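Tetratricopeptide repeat protein (Parabacteroides merdae ATCC 43184, PDB 4R7S) is of unknown function but, as a member of the tetratricopeptide repeat family, probably serves as an all-helical scaffold for binding partner proteins or peptides. Local coordinates at residues 32-35 and 36-39; 48-51 and 52-56; 72-75 and 76-79; 140-143 and 144-147. All blocks are in the same frame, centred on the assembly; numbering follows the deposited sequence.

Contact 1: residues 32-35 and 36-39; sequences RKEP and ANPL. With NO3 (nitrate ion), chain B.
Glu34 and Asn37 form the two ends of a type I beta turn, closed by a backbone hydrogen bond from Asn37 N to Glu34 O of 3.1 Å. Glu34 is the first residue to leave helical geometry after helix 20-33, and Pro35 and Ala36 occupy the corners of the turn. A second bond joins the side chains of the same pair: Asn37 ND2 gives a hydrogen to Glu34 OE1 at 2.8 Å. The carboxylate and the amide are turned only 22° from each other, yet the donor reaches OE1 from above the carboxylate plane, and the N-H...O angle is a moderate 140°. Asn37 holds its CG anti to the backbone N (chi1 -159°), which places the amide between two partners. While ND2 faces Glu34, Asn37 OD1 accepts from Leu39 N at 3.0 Å, a capping bond ahead of helix 40-52, and the two bonds together fix the rotation of the amide. A leucine at Asn37 would probably leave Leu39 N without its cap and Glu34 OE1 without this donor. On the helical side, Lys33 NZ bonds a nitrate ion, probably taken up from the crystallisation liquor, through its O1 atom at 3.2 Å. The turn links helix 20-33 to helix 40-52 and is flanked by helix 2-16, whose Tyr4 touches Glu34, Asn37 and Leu39; just before that helix, Gly1 N bonds Glu34 OE2.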
loop_
_atom_site.group_PDB
_atom_site.type_symbol
_atom_site.label_atom_id
_atom_site.label_comp_id
_atom_site.label_asym_id
_atom_site.label_seq_id
_atom_site.Cartn_x
_atom_site.Cartn_y
_atom_site.Cartn_z
ATOM N N ARG A 32 24.315 -13.075 17.403
ATOM C CA ARG A 32 25.763 -13.100 17.621
ATOM C C ARG A 32 26.095 -14.222 18.575
ATOM O O ARG A 32 27.198 -14.772 18.503
ATOM C CB ARG A 32 26.288 -11.772 18.168
ATOM C CG ARG A 32 26.359 -10.652 17.139
ATOM C CD ARG A 32 27.089 -9.435 17.689
ATOM N NE ARG A 32 26.370 -8.799 18.795
ATOM C CZ ARG A 32 25.518 -7.787 18.655
ATOM N NH1 ARG A 32 25.270 -7.276 17.452
ATOM N NH2 ARG A 32 24.920 -7.267 19.719
ATOM N N LYS A 33 25.142 -14.568 19.484
ATOM C CA LYS A 33 25.349 -15.646 20.475
ATOM C C LYS A 33 25.325 -17.016 19.784
ATOM O O LYS A 33 26.209 -17.820 20.050
ATOM C CB LYS A 33 24.336 -15.580 21.642
ATOM C CG LYS A 33 24.526 -16.638 22.739
ATOM C CD LYS A 33 25.764 -16.437 23.624
ATOM C CE LYS A 33 25.887 -17.523 24.677
ATOM N NZ LYS A 33 27.134 -17.401 25.484
ATOM N N GLU A 34 24.367 -17.265 18.885
ATOM C CA GLU A 34 24.287 -18.545 18.164
ATOM C C GLU A 34 24.268 -18.273 16.653
ATOM O O GLU A 34 23.217 -18.383 16.017
ATOM C CB GLU A 34 23.067 -19.381 18.610
ATOM C CG GLU A 34 23.023 -19.685 20.104
ATOM C CD GLU A 34 22.106 -20.791 20.595
ATOM O OE1 GLU A 34 21.627 -21.606 19.774
ATOM O OE2 GLU A 34 21.927 -20.885 21.830
ATOM N N PRO A 35 25.432 -17.900 16.063
ATOM C CA PRO A 35 25.465 -17.569 14.620
ATOM C C PRO A 35 25.012 -18.695 13.684
ATOM O O PRO A 35 24.452 -18.413 12.622
ATOM C CB PRO A 35 26.946 -17.234 14.369
ATOM C CG PRO A 35 27.470 -16.838 15.687
ATOM C CD PRO A 35 26.765 -17.722 16.672
ATOM N N ALA A 36 25.258 -19.952 14.077
ATOM C CA ALA A 36 24.906 -21.138 13.282
ATOM C C ALA A 36 23.484 -21.675 13.557
ATOM O O ALA A 36 23.079 -22.631 12.889
ATOM C CB ALA A 36 25.926 -22.246 13.514
ATOM N N ASN A 37 22.718 -21.061 14.492
ATOM C CA ASN A 37 21.365 -21.559 14.792
ATOM C C ASN A 37 20.503 -21.569 13.542
ATOM O O ASN A 37 20.364 -20.530 12.897
ATOM C CB ASN A 37 20.671 -20.774 15.907
ATOM C CG ASN A 37 19.550 -21.552 16.562
ATOM O OD1 ASN A 37 18.660 -22.092 15.914
ATOM N ND2 ASN A 37 19.592 -21.668 17.872
ATOM N N PRO A 38 19.937 -22.738 13.163
ATOM C CA PRO A 38 19.125 -22.791 11.931
ATOM C C PRO A 38 17.772 -22.066 12.047
ATOM O O PRO A 38 17.152 -21.784 11.018
ATOM C CB PRO A 38 18.954 -24.289 11.681
ATOM C CG PRO A 38 19.111 -24.922 13.019
ATOM C CD PRO A 38 20.074 -24.073 13.782
ATOM N N LEU A 39 17.329 -21.728 13.272
ATOM C CA LEU A 39 16.075 -20.992 13.451
ATOM C C LEU A 39 16.288 -19.487 13.265
ATOM O O LEU A 39 15.341 -18.713 13.418
ATOM C CB LEU A 39 15.451 -21.276 14.841
ATOM C CG LEU A 39 14.963 -22.709 15.067
ATOM C CD1 LEU A 39 14.596 -22.957 16.529
ATOM C CD2 LEU A 39 13.818 -23.057 14.148
HETATM N N NO3 B . 28.863 -18.823 22.495
HETATM O O1 NO3 B . 29.411 -18.172 23.370
HETATM O O2 NO3 B . 27.716 -19.230 22.572
HETATM O O3 NO3 B . 29.553 -19.120 21.402
#

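Contact 2: residues 48-51 and 52-56; sequences GTIQ and RRQGK. With EDO (1,2-ethanediol), chain H.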
loop_
_atom_site.group_PDB
_atom_site.type_symbol
_atom_site.label_atom_id
_atom_site.label_comp_id
_atom_site.label_asym_id
_atom_site.label_seq_id
_atom_site.Cartn_x
_atom_site.Cartn_y
_atom_site.Cartn_z
ATOM N N GLY A 48 13.722 -7.749 10.219
ATOM C CA GLY A 48 13.333 -7.043 9.007
ATOM C C GLY A 48 12.109 -6.173 9.220
ATOM O O GLY A 48 12.132 -4.996 8.861
ATOM N N THR A 49 11.050 -6.735 9.851
ATOM C CA THR A 49 9.806 -6.021 10.128
ATOM C C THR A 49 10.021 -4.892 11.149
ATOM O O THR A 49 9.501 -3.788 10.935
ATOM C CB THR A 49 8.712 -6.981 10.566
ATOM O OG1 THR A 49 8.784 -8.151 9.759
ATOM C CG2 THR A 49 7.347 -6.393 10.371
ATOM N N ILE A 50 10.794 -5.162 12.232
ATOM C CA ILE A 50 11.150 -4.190 13.279
ATOM C C ILE A 50 11.932 -3.005 12.644
ATOM O O ILE A 50 11.648 -1.843 12.955
ATOM C CB ILE A 50 11.959 -4.893 14.398
ATOM C CG1 ILE A 50 11.044 -5.803 15.235
ATOM C CG2 ILE A 50 12.718 -3.895 15.277
ATOM C CD1 ILE A 50 11.760 -6.839 16.007
ATOM N N GLN A 51 12.883 -3.323 11.743
ATOM C CA GLN A 51 13.691 -2.356 11.012
ATOM C C GLN A 51 12.827 -1.530 10.060
ATOM O O GLN A 51 13.022 -0.320 9.972
ATOM C CB GLN A 51 14.830 -3.046 10.242
ATOM C CG GLN A 51 15.910 -3.594 11.168
ATOM C CD GLN A 51 17.030 -4.254 10.408
ATOM O OE1 GLN A 51 16.815 -4.989 9.444
ATOM N NE2 GLN A 51 18.257 -4.015 10.832
ATOM N N ARG A 52 11.867 -2.172 9.373
ATOM C CA ARG A 52 10.950 -1.498 8.443
ATOM C C ARG A 52 10.042 -0.511 9.201
ATOM O O ARG A 52 9.842 0.605 8.731
ATOM C CB ARG A 52 10.098 -2.526 7.670
ATOM C CG ARG A 52 9.325 -1.921 6.501
ATOM C CD ARG A 52 8.229 -2.843 6.006
ATOM N NE ARG A 52 7.608 -2.289 4.804
ATOM C CZ ARG A 52 6.661 -2.882 4.086
ATOM N NH1 ARG A 52 6.202 -4.077 4.436
ATOM N NH2 ARG A 52 6.162 -2.284 3.015
ATOM N N ARG A 53 9.517 -0.921 10.377
ATOM C CA ARG A 53 8.650 -0.092 11.214
ATOM C C ARG A 53 9.407 1.109 11.832
ATOM O O ARG A 53 8.777 1.970 12.439
ATOM C CB ARG A 53 8.001 -0.933 12.307
ATOM C CG ARG A 53 6.842 -1.805 11.825
ATOM C CD ARG A 53 6.332 -2.692 12.936
ATOM N NE ARG A 53 5.864 -1.916 14.084
ATOM C CZ ARG A 53 5.699 -2.400 15.311
ATOM N NH1 ARG A 53 5.985 -3.670 15.578
ATOM N NH2 ARG A 53 5.262 -1.615 16.286
ATOM N N GLN A 54 10.738 1.168 11.652
ATOM C CA GLN A 54 11.599 2.260 12.096
ATOM C C GLN A 54 11.970 3.176 10.931
ATOM O O GLN A 54 12.579 4.237 11.147
ATOM C CB GLN A 54 12.875 1.712 12.723
ATOM C CG GLN A 54 12.757 1.430 14.208
ATOM C CD GLN A 54 14.044 0.812 14.696
ATOM O OE1 GLN A 54 14.989 1.503 15.108
ATOM N NE2 GLN A 54 14.140 -0.497 14.569
ATOM N N GLY A 55 11.626 2.743 9.712
ATOM C CA GLY A 55 11.937 3.456 8.485
ATOM C C GLY A 55 13.295 3.101 7.921
ATOM O O GLY A 55 13.710 3.670 6.908
ATOM N N LYS A 56 14.010 2.154 8.572
ATOM C CA LYS A 56 15.319 1.642 8.144
ATOM C C LYS A 56 15.059 0.613 7.012
ATOM O O LYS A 56 15.280 -0.599 7.159
ATOM C CB LYS A 56 16.077 1.032 9.337
ATOM C CG LYS A 56 16.051 1.882 10.602
ATOM C CD LYS A 56 17.357 1.773 11.382
ATOM C CE LYS A 56 17.278 0.914 12.618
ATOM N NZ LYS A 56 18.627 0.508 13.115
HETATM C C1 EDO H . 4.921 -9.305 10.537
HETATM O O1 EDO H . 4.289 -8.494 9.540
HETATM C C2 EDO H . 6.079 -10.151 9.924
HETATM O O2 EDO H . 7.233 -10.092 10.761
#
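Gln51 O receives two backbone donors as helix 40-52 ends: Gln54 N at 3.2 Å and, through a weak bond, Lys56 N at 3.0 Å. The turn before them is still helical, with Arg52 N bonded to Gly48 O and Arg53 N to Thr49 O. Ile50 O accepts from a side chain. Gln54 NE2 donates to Ile50 O at 3.3 Å in a nearly straight bond of 164°; the acceptor lies in the plane of the Gln54 amide, but the donor stands above the carbonyl plane of Ile50. The extended Gln54 chain runs beside Ile50 in the same direction, bringing NE2 within 3.8 Å of Ile50 CG2. Glu24 OE1 is a second acceptor for NE2, and an alanine replacing Gln54 would probably leave Ile50 O without this donor and Glu24 OE1 without its bond to NE2. Glu24 OE2 takes Lys56 NZ in a salt bridge and Gln51 NE2 in a hydrogen bond, Gln51 OE1 is paired with Ser63, and Arg52 is engaged by Glu87 and Ser83 of helix 75-87. Thr49 OG1 shares a hydrogen bond of 2.7 Å with O2 of an ethanediol, probably from the crystallisation liquor, and also bonds Tyr64 OH and Thr45 O. Gly55, with a positive phi of 88°, completes a Schellman motif, the C-terminal cap that here turns the chain from helix 40-52 into helix 57-68 of a tetratricopeptide repeat array.

Contact 3: residues 72-75 and 76-79; sequences TKNI and TILE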
loop_
_atom_site.group_PDB
_atom_site.type_symbol
_atom_site.label_atom_id
_atom_site.label_comp_id
_atom_site.label_asym_id
_atom_site.label_seq_id
_atom_site.Cartn_x
_atom_site.Cartn_y
_atom_site.Cartn_z
ATOM N N THR A 72 13.510 -19.914 0.365
ATOM C CA THR A 72 13.101 -19.187 -0.851
ATOM C C THR A 72 11.580 -19.216 -1.172
ATOM O O THR A 72 11.115 -18.407 -1.992
ATOM C CB THR A 72 13.868 -19.717 -2.067
ATOM O OG1 THR A 72 13.587 -21.107 -2.216
ATOM C CG2 THR A 72 15.377 -19.464 -1.978
ATOM N N LYS A 73 10.816 -20.139 -0.563
ATOM C CA LYS A 73 9.386 -20.213 -0.877
ATOM C C LYS A 73 8.491 -19.951 0.372
ATOM O O LYS A 73 7.307 -20.325 0.395
ATOM C CB LYS A 73 9.072 -21.549 -1.578
ATOM C CG LYS A 73 9.235 -21.437 -3.110
ATOM C CD LYS A 73 10.652 -21.642 -3.659
ATOM C CE LYS A 73 10.760 -21.197 -5.102
ATOM N NZ LYS A 73 11.937 -21.804 -5.790
ATOM N N ASN A 74 9.059 -19.239 1.377
ATOM C CA ASN A 74 8.372 -18.826 2.602
ATOM C C ASN A 74 7.451 -17.626 2.309
ATOM O O ASN A 74 7.926 -16.511 2.076
ATOM C CB ASN A 74 9.381 -18.483 3.705
ATOM C CG ASN A 74 8.714 -18.152 5.012
ATOM O OD1 ASN A 74 8.098 -17.082 5.188
ATOM N ND2 ASN A 74 8.774 -19.096 5.937
ATOM N N ILE A 75 6.137 -17.879 2.345
ATOM C CA ILE A 75 5.029 -16.940 2.111
ATOM C C ILE A 75 5.244 -15.634 2.885
ATOM O O ILE A 75 5.199 -14.578 2.258
ATOM C CB ILE A 75 3.666 -17.619 2.468
ATOM C CG1 ILE A 75 3.192 -18.489 1.299
ATOM C CG2 ILE A 75 2.562 -16.609 2.839
ATOM C CD1 ILE A 75 3.410 -19.942 1.482
ATOM N N THR A 76 5.520 -15.711 4.220
ATOM C CA THR A 76 5.711 -14.537 5.074
ATOM C C THR A 76 6.863 -13.678 4.588
ATOM O O THR A 76 6.636 -12.506 4.328
ATOM C CB THR A 76 5.880 -14.923 6.537
ATOM O OG1 THR A 76 4.715 -15.634 6.943
ATOM C CG2 THR A 76 6.054 -13.708 7.441
ATOM N N ILE A 77 8.060 -14.251 4.410
ATOM C CA ILE A 77 9.231 -13.502 3.958
ATOM C C ILE A 77 8.968 -12.874 2.567
ATOM O O ILE A 77 9.245 -11.694 2.390
ATOM C CB ILE A 77 10.533 -14.373 4.001
ATOM C CG1 ILE A 77 10.716 -15.006 5.402
ATOM C CG2 ILE A 77 11.776 -13.525 3.631
ATOM C CD1 ILE A 77 11.814 -16.168 5.485
ATOM N N LEU A 78 8.377 -13.630 1.625
ATOM C CA LEU A 78 8.106 -13.145 0.273
ATOM C C LEU A 78 7.093 -12.026 0.278
ATOM O O LEU A 78 7.302 -11.017 -0.390
ATOM C CB LEU A 78 7.638 -14.292 -0.649
ATOM C CG LEU A 78 8.723 -15.298 -1.050
ATOM C CD1 LEU A 78 8.102 -16.522 -1.661
ATOM C CD2 LEU A 78 9.755 -14.672 -1.996
ATOM N N GLU A 79 6.026 -12.181 1.062
ATOM C CA GLU A 79 4.965 -11.183 1.202
ATOM C C GLU A 79 5.512 -9.897 1.843
ATOM O O GLU A 79 5.168 -8.815 1.389
ATOM C CB GLU A 79 3.805 -11.770 2.026
ATOM C CG GLU A 79 2.650 -10.817 2.268
ATOM C CD GLU A 79 1.644 -11.286 3.299
ATOM O OE1 GLU A 79 1.146 -12.427 3.170
ATOM O OE2 GLU A 79 1.317 -10.490 4.208
#
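The amide of Asn74 reaches forward over the first turn of helix 75-87, and its OD1 accepts from Ile77 N at 2.9 Å. At 170° the bond is nearly straight, with the donor tilted slightly from the carbonyl plane of the amide. With CG anti to the backbone N (chi1 -176°), the amide is carried beside its own carbonyl and up to the N-H of Ile77. Asn74 and Ile77 cross at about a right angle, and the aliphatic arm of the isoleucine lies against the amide it bonds: Ile77 CD1 is 3.7 Å from Asn74 CG, and Ile77 CG1 comes to 3.3 Å from Asn74 OD1. The amide thus has a hydrogen bond at OD1 and the isoleucine arm packed against OD1 and CG. This is the classic N-cap of an alpha-helix, here opening the first helix after the loop that follows helix 57-68 in the tetratricopeptide repeat array. The helical ladder begins at the same residue, with Leu78 N donating to Asn74 O at 3.0 Å and Glu79 N to Ile75 O at 2.8 Å. Leu78 is directed back toward the loop, its CG beside the backbone N and anti to the carbonyl carbon (chi1 -72°). Leu78 CD1 lies over the loop backbone, 3.6 Å from Thr72 O and 4.0 Å from Lys73 CA. Beyond the loop, Leu78 packs on Asp97, Thr100 and Leu101 of helix 91-104, and both Leu78 and Ile77 touch Leu68 of helix 57-68, Ile77 also Ala67. Thr76 O bonds the side chain of Asn80, one turn further on.

Contact 4: residues 140-143 and 144-147; sequences EKSV and RARL
Val143 O accepts from Leu147 N at 3.0 Å, an i to i+4 helical bond, as the chain passes from the loop at 140-142 into helix 143-156. Ser142 is the N-cap. Ser142 OG, set anti to the backbone N (chi1 -179°), accepts from Ala145 N at 3.2 Å, and the bond is bent to 147°. The methyl of Ala145 lies close alongside, with CB 3.3 Å from Ser142 OG. The hydroxyl has a further partner in a water 2.7 Å from Ser142 OG, and that water also takes a weak hydrogen bond from Arg144 NE. The extended Arg144 chain makes a salt bridge with Glu110. A second water ties the loop to the helix more firmly: it accepts from Arg146 NE at 2.7 Å and gives its hydrogens to Glu140 O at 2.6 Å and Ser142 O at 2.8 Å. This water sits at the edge of the guanidinium, in its plane, so Arg146 is joined to the loop carbonyls through solvent. Arg146 CG, beside its backbone N (chi1 -67°), lies 3.7 Å from Ser142 O, and the extended chain beyond it carries NE to the water. The loop connects helix 125-138 to helix 143-156, with Ser142 and Ala145 resting on Ile135 and Ala145 and Arg146 on Leu136. From the side of helix 159-172, Tyr168 and Leu169 touch Arg146, while Phe166 and Leu169 pack against Leu147.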
loop_
_atom_site.group_PDB
_atom_site.type_symbol
_atom_site.label_atom_id
_atom_site.label_comp_id
_atom_site.label_asym_id
_atom_site.label_seq_id
_atom_site.Cartn_x
_atom_site.Cartn_y
_atom_site.Cartn_z
ATOM N N GLU A 140 -15.825 -15.134 -3.135
ATOM C CA GLU A 140 -16.903 -14.426 -3.833
ATOM C C GLU A 140 -17.252 -13.121 -3.121
ATOM O O GLU A 140 -17.586 -12.131 -3.774
ATOM C CB GLU A 140 -18.149 -15.339 -3.922
ATOM C CG GLU A 140 -19.329 -14.757 -4.694
ATOM C CD GLU A 140 -20.580 -15.613 -4.767
ATOM O OE1 GLU A 140 -20.454 -16.855 -4.883
ATOM O OE2 GLU A 140 -21.687 -15.031 -4.802
ATOM N N LYS A 141 -17.131 -13.125 -1.786
ATOM C CA LYS A 141 -17.498 -12.017 -0.912
ATOM C C LYS A 141 -16.480 -10.872 -0.913
ATOM O O LYS A 141 -16.822 -9.803 -0.414
ATOM C CB LYS A 141 -17.707 -12.548 0.522
ATOM N N SER A 142 -15.265 -11.058 -1.497
ATOM C CA SER A 142 -14.192 -10.039 -1.503
ATOM C C SER A 142 -14.611 -8.687 -2.087
ATOM O O SER A 142 -14.974 -8.579 -3.262
ATOM C CB SER A 142 -12.955 -10.536 -2.245
ATOM O OG SER A 142 -11.928 -9.556 -2.228
ATOM N N VAL A 143 -14.496 -7.657 -1.266
ATOM C CA VAL A 143 -14.809 -6.282 -1.624
ATOM C C VAL A 143 -13.619 -5.670 -2.358
ATOM O O VAL A 143 -13.804 -5.002 -3.392
ATOM C CB VAL A 143 -15.156 -5.490 -0.336
ATOM C CG1 VAL A 143 -15.127 -3.984 -0.558
ATOM C CG2 VAL A 143 -16.488 -5.950 0.254
ATOM N N ARG A 144 -12.393 -5.874 -1.819
ATOM C CA ARG A 144 -11.197 -5.272 -2.413
ATOM C C ARG A 144 -10.908 -5.817 -3.813
ATOM O O ARG A 144 -10.316 -5.087 -4.610
ATOM C CB ARG A 144 -9.950 -5.356 -1.506
ATOM C CG ARG A 144 -9.433 -6.742 -1.210
ATOM C CD ARG A 144 -8.288 -6.683 -0.225
ATOM N NE ARG A 144 -7.689 -8.008 -0.113
ATOM C CZ ARG A 144 -6.511 -8.266 0.439
ATOM N NH1 ARG A 144 -5.791 -7.285 0.978
ATOM N NH2 ARG A 144 -6.041 -9.507 0.463
ATOM N N ALA A 145 -11.376 -7.033 -4.143
ATOM C CA ALA A 145 -11.200 -7.578 -5.486
ATOM C C ALA A 145 -12.033 -6.758 -6.496
ATOM O O ALA A 145 -11.533 -6.392 -7.562
ATOM C CB ALA A 145 -11.602 -9.032 -5.513
ATOM N N ARG A 146 -13.264 -6.392 -6.097
ATOM C CA ARG A 146 -14.201 -5.583 -6.879
ATOM C C ARG A 146 -13.637 -4.176 -7.033
ATOM O O ARG A 146 -13.695 -3.624 -8.123
ATOM C CB ARG A 146 -15.617 -5.586 -6.244
ATOM C CG ARG A 146 -16.292 -6.972 -6.295
ATOM C CD ARG A 146 -17.777 -6.959 -5.941
ATOM N NE ARG A 146 -18.324 -8.316 -5.935
ATOM C CZ ARG A 146 -18.836 -8.954 -6.989
ATOM N NH1 ARG A 146 -18.927 -8.346 -8.168
ATOM N NH2 ARG A 146 -19.267 -10.201 -6.871
ATOM N N LEU A 147 -13.005 -3.641 -5.982
ATOM C CA LEU A 147 -12.357 -2.331 -6.017
ATOM C C LEU A 147 -11.166 -2.343 -6.961
ATOM O O LEU A 147 -10.964 -1.399 -7.707
ATOM C CB LEU A 147 -11.909 -1.956 -4.612
ATOM C CG LEU A 147 -11.531 -0.511 -4.370
ATOM C CD1 LEU A 147 -12.744 0.402 -4.478
ATOM C CD2 LEU A 147 -10.943 -0.372 -2.993
HETATM O O HOH W 1 -17.580 -9.553 -3.599
HETATM O O HOH W 2 -10.525 -9.827 0.120
#

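All four contacts are local turns or caps at the helix ends of one superhelical array; none touches another. Contact 1 lies at the surface, its centre about 33 Å from the chain's centre; contacts 2, 3 and 4 are partly buried, their centres about 16 to 18 Å from it. Helix 40-52 joins contacts 1 and 2, the former leading into it, the latter ending it. Contacts 3 and 4 both begin helices, capped by an asparagine amide and by a serine hydroxyl that also bonds a water, with a second water joining loop and helix. Contact 1 combines a side-chain cap with a carboxylate bond, whereas contact 2 relies on backbone carbonyls and a glutamine, backed by charged partners.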